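Local coordinates for universal stress protein (Pseudomonas aeruginosa UCBPP-PA14, PDB 7MQ5), which is of unknown function but belongs to the universal stress protein family, whose members are commonly linked to survival under stress and in some cases bind ATP, at residues 106-117 / 255-266. Residues are numbered along the deposited sequence; the frame is centred on the assembly and turned at random. Where two conformers were deposited one is given.
Sequences AILTPDDWKLLR and LIGNTAEVVLDT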
# COMPACT_ATOMS: atom_id res chain seq x y z
N ALA A 106 2.34 -14.92 -7.01
CA ALA A 106 1.63 -13.79 -6.33
C ALA A 106 1.64 -13.91 -4.80
O ALA A 106 1.34 -12.91 -4.14
CB ALA A 106 0.21 -13.69 -6.85
N ILE A 107 2.06 -15.06 -4.27
CA ILE A 107 2.05 -15.31 -2.79
C ILE A 107 3.15 -14.51 -2.09
O ILE A 107 4.34 -14.69 -2.44
CB ILE A 107 2.21 -16.83 -2.54
CG1 ILE A 107 1.16 -17.65 -3.29
CG2 ILE A 107 2.20 -17.13 -1.05
CD1 ILE A 107 -0.27 -17.34 -2.91
N LEU A 108 2.78 -13.70 -1.09
CA LEU A 108 3.81 -12.95 -0.33
C LEU A 108 4.57 -13.92 0.58
O LEU A 108 4.00 -14.94 1.02
CB LEU A 108 3.15 -11.86 0.52
CG LEU A 108 2.29 -10.84 -0.21
CD1 LEU A 108 1.85 -9.76 0.76
CD2 LEU A 108 3.00 -10.22 -1.41
N THR A 109 5.82 -13.59 0.88
CA THR A 109 6.61 -14.45 1.78
C THR A 109 6.14 -14.29 3.22
O THR A 109 5.52 -13.30 3.59
CB THR A 109 8.10 -14.10 1.72
OG1 THR A 109 8.32 -12.85 2.38
CG2 THR A 109 8.62 -14.07 0.30
N PRO A 110 6.41 -15.28 4.10
CA PRO A 110 6.06 -15.14 5.51
C PRO A 110 6.67 -13.87 6.13
O PRO A 110 6.01 -13.24 6.93
CB PRO A 110 6.62 -16.43 6.11
CG PRO A 110 6.52 -17.43 4.99
CD PRO A 110 6.89 -16.64 3.76
N ASP A 111 7.88 -13.49 5.73
CA ASP A 111 8.49 -12.28 6.34
C ASP A 111 7.75 -11.03 5.83
O ASP A 111 7.57 -10.09 6.61
CB ASP A 111 10.00 -12.21 6.11
CG ASP A 111 10.65 -11.16 6.98
OD1 ASP A 111 10.86 -11.42 8.19
OD2 ASP A 111 10.85 -10.06 6.47
N ASP A 112 7.35 -11.02 4.55
CA ASP A 112 6.54 -9.91 3.99
C ASP A 112 5.25 -9.76 4.82
O ASP A 112 4.83 -8.63 5.11
CB ASP A 112 6.08 -10.19 2.55
CG ASP A 112 7.11 -10.11 1.44
OD1 ASP A 112 8.07 -9.34 1.60
OD2 ASP A 112 6.91 -10.80 0.38
N TRP A 113 4.64 -10.88 5.19
CA TRP A 113 3.40 -10.83 5.99
C TRP A 113 3.67 -10.22 7.37
O TRP A 113 2.82 -9.45 7.85
CB TRP A 113 2.73 -12.20 6.05
CG TRP A 113 1.80 -12.41 4.89
CD1 TRP A 113 1.89 -13.28 3.85
CD2 TRP A 113 0.65 -11.59 4.63
NE1 TRP A 113 0.83 -13.10 3.00
CE2 TRP A 113 0.08 -12.03 3.43
CE3 TRP A 113 0.08 -10.49 5.29
CZ2 TRP A 113 -1.09 -11.47 2.91
CZ3 TRP A 113 -1.04 -9.90 4.76
CH2 TRP A 113 -1.62 -10.40 3.59
N LYS A 114 4.80 -10.54 7.99
CA LYS A 114 5.10 -9.96 9.32
C LYS A 114 5.34 -8.45 9.17
O LYS A 114 4.90 -7.69 10.04
CB LYS A 114 6.28 -10.70 9.95
CG LYS A 114 5.93 -12.11 10.40
CD LYS A 114 7.07 -12.89 10.99
CE LYS A 114 6.64 -14.27 11.45
NZ LYS A 114 7.80 -15.06 11.93
N LEU A 115 5.98 -8.04 8.08
CA LEU A 115 6.17 -6.59 7.84
C LEU A 115 4.79 -5.92 7.73
O LEU A 115 4.57 -4.86 8.35
CB LEU A 115 6.97 -6.37 6.55
CG LEU A 115 7.10 -4.92 6.10
CD1 LEU A 115 7.81 -4.09 7.15
CD2 LEU A 115 7.82 -4.84 4.77
N LEU A 116 3.90 -6.49 6.92
CA LEU A 116 2.57 -5.86 6.74
C LEU A 116 1.77 -5.86 8.04
O LEU A 116 1.02 -4.91 8.28
CB LEU A 116 1.80 -6.61 5.66
CG LEU A 116 2.33 -6.42 4.25
CD1 LEU A 116 1.58 -7.30 3.27
CD2 LEU A 116 2.25 -4.96 3.82
N ARG A 117 1.90 -6.90 8.85
CA ARG A 117 1.15 -7.00 10.12
C ARG A 117 1.60 -5.90 11.08
O ARG A 117 0.73 -5.15 11.59
CB ARG A 117 1.40 -8.39 10.70
CG ARG A 117 0.70 -8.67 12.01
CD ARG A 117 0.76 -10.16 12.32
NE ARG A 117 0.16 -10.95 11.25
CZ ARG A 117 0.80 -11.76 10.41
NH1 ARG A 117 2.10 -11.97 10.50
NH2 ARG A 117 0.11 -12.40 9.47
N LEU A 255 -5.01 -8.87 12.70
CA LEU A 255 -5.41 -7.48 12.36
C LEU A 255 -5.46 -7.22 10.85
O LEU A 255 -5.98 -6.18 10.46
CB LEU A 255 -4.46 -6.51 13.07
CG LEU A 255 -3.00 -6.50 12.62
CD1 LEU A 255 -2.79 -5.59 11.41
CD2 LEU A 255 -2.11 -6.06 13.77
N ILE A 256 -4.97 -8.13 10.02
CA ILE A 256 -5.03 -7.87 8.55
C ILE A 256 -6.46 -8.15 8.06
O ILE A 256 -7.05 -7.30 7.34
CB ILE A 256 -3.99 -8.70 7.79
CG1 ILE A 256 -2.55 -8.31 8.16
CG2 ILE A 256 -4.23 -8.61 6.30
CD1 ILE A 256 -2.13 -6.96 7.70
N GLY A 257 -7.02 -9.29 8.46
CA GLY A 257 -8.37 -9.69 8.04
C GLY A 257 -8.35 -10.59 6.82
O GLY A 257 -7.43 -10.47 6.00
N ASN A 258 -9.40 -11.38 6.64
CA ASN A 258 -9.41 -12.35 5.52
C ASN A 258 -9.39 -11.65 4.15
O ASN A 258 -8.69 -12.14 3.25
CB ASN A 258 -10.63 -13.26 5.56
CG ASN A 258 -10.60 -14.31 4.46
OD1 ASN A 258 -9.78 -15.23 4.50
ND2 ASN A 258 -11.47 -14.18 3.47
N THR A 259 -10.15 -10.57 3.97
CA THR A 259 -10.19 -9.97 2.62
C THR A 259 -8.79 -9.53 2.22
O THR A 259 -8.33 -9.89 1.12
CB THR A 259 -11.19 -8.81 2.52
OG1 THR A 259 -12.49 -9.35 2.73
CG2 THR A 259 -11.14 -8.09 1.19
N ALA A 260 -8.13 -8.75 3.08
CA ALA A 260 -6.79 -8.25 2.71
C ALA A 260 -5.81 -9.42 2.57
O ALA A 260 -4.95 -9.34 1.69
CB ALA A 260 -6.33 -7.21 3.71
N GLU A 261 -5.93 -10.46 3.40
CA GLU A 261 -5.00 -11.62 3.27
C GLU A 261 -5.11 -12.23 1.87
O GLU A 261 -4.08 -12.39 1.18
CB GLU A 261 -5.31 -12.68 4.33
CG GLU A 261 -4.88 -12.30 5.73
CD GLU A 261 -5.19 -13.35 6.77
OE1 GLU A 261 -5.93 -14.30 6.46
OE2 GLU A 261 -4.69 -13.22 7.90
N VAL A 262 -6.34 -12.52 1.45
CA VAL A 262 -6.53 -13.16 0.12
C VAL A 262 -6.11 -12.20 -1.00
O VAL A 262 -5.38 -12.62 -1.90
CB VAL A 262 -7.98 -13.64 -0.05
CG1 VAL A 262 -8.22 -14.16 -1.46
CG2 VAL A 262 -8.35 -14.68 0.99
N VAL A 263 -6.55 -10.95 -0.94
CA VAL A 263 -6.24 -9.98 -2.03
C VAL A 263 -4.71 -9.80 -2.15
O VAL A 263 -4.19 -9.79 -3.28
CB VAL A 263 -7.00 -8.67 -1.76
CG1 VAL A 263 -6.55 -7.53 -2.65
CG2 VAL A 263 -8.50 -8.89 -1.85
N LEU A 264 -4.01 -9.64 -1.04
CA LEU A 264 -2.54 -9.39 -1.11
C LEU A 264 -1.79 -10.57 -1.73
O LEU A 264 -0.75 -10.33 -2.35
CB LEU A 264 -2.03 -9.09 0.31
CG LEU A 264 -2.04 -7.62 0.68
CD1 LEU A 264 -2.08 -7.41 2.19
CD2 LEU A 264 -0.86 -6.91 0.03
N ASP A 265 -2.31 -11.78 -1.56
CA ASP A 265 -1.67 -13.01 -2.10
C ASP A 265 -2.16 -13.30 -3.53
O ASP A 265 -1.68 -14.29 -4.09
CB ASP A 265 -1.96 -14.22 -1.21
CG ASP A 265 -0.96 -14.46 -0.09
OD1 ASP A 265 0.06 -13.74 -0.02
OD2 ASP A 265 -1.21 -15.38 0.71
N THR A 266 -3.04 -12.47 -4.09
CA THR A 266 -3.65 -12.74 -5.42
C THR A 266 -3.35 -11.61 -6.42
O THR A 266 -3.15 -11.89 -7.60
CB THR A 266 -5.18 -12.90 -5.30
OG1 THR A 266 -5.45 -13.91 -4.34
CG2 THR A 266 -5.86 -13.25 -6.61
O HOH W 1 1.33 -16.02 1.71
O HOH W 2 -2.20 -12.17 8.44
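D265 OD1 accepts two hydrogen bonds from segment 106-117. One comes from L108 N at 2.9 Å and is nearly straight (165°); the other, from W113 NE1 at 3.2 Å, is more bent. The donors arrive from opposite faces of the carboxylate, the indole on the syn side, its ring turned 79° against the carboxylate plane. Together with a water on OD2, these bonds should limit rotation of the carboxylate. The benzene end of the indole packs obliquely against L264 and I256: CH2 of W113 is 3.3 Å from L264 CD1, while CZ3 meets I256 CG2 at 3.8 Å. L108 CD1 and L116 CD1 lie against one face of the ring. With CG anti to its carbonyl carbon (chi1 -70°), L116 also meets L264 tip to tip. In the ten-stranded sheet, strand 123-126, which follows helix 110-118, runs antiparallel to strand 270-274, which follows helix 258-264; the contact thus joins the helices next to the seam between two Rossmann-like halves, as expected of a tandem universal stress protein. The axes of helix 110-117 and helix 258-264 come no closer than 12.6 Å, a gap bridged by W113, L116 and L264. Water 1 donates to both D265 OD2 and L108 O, tying the second carboxylate oxygen to the loop before helix 110-117, and accepts weakly from W113 NE1. R117 O is buried against L255 CD1 (3.6 Å) with no hydrogen-bond partner in the model. Further out, a T109-D112 capping box starts W113's helix, D112 is salt-bridged to K95, and K127 NZ hydrogen-bonds to the carbonyls of A106 and L264.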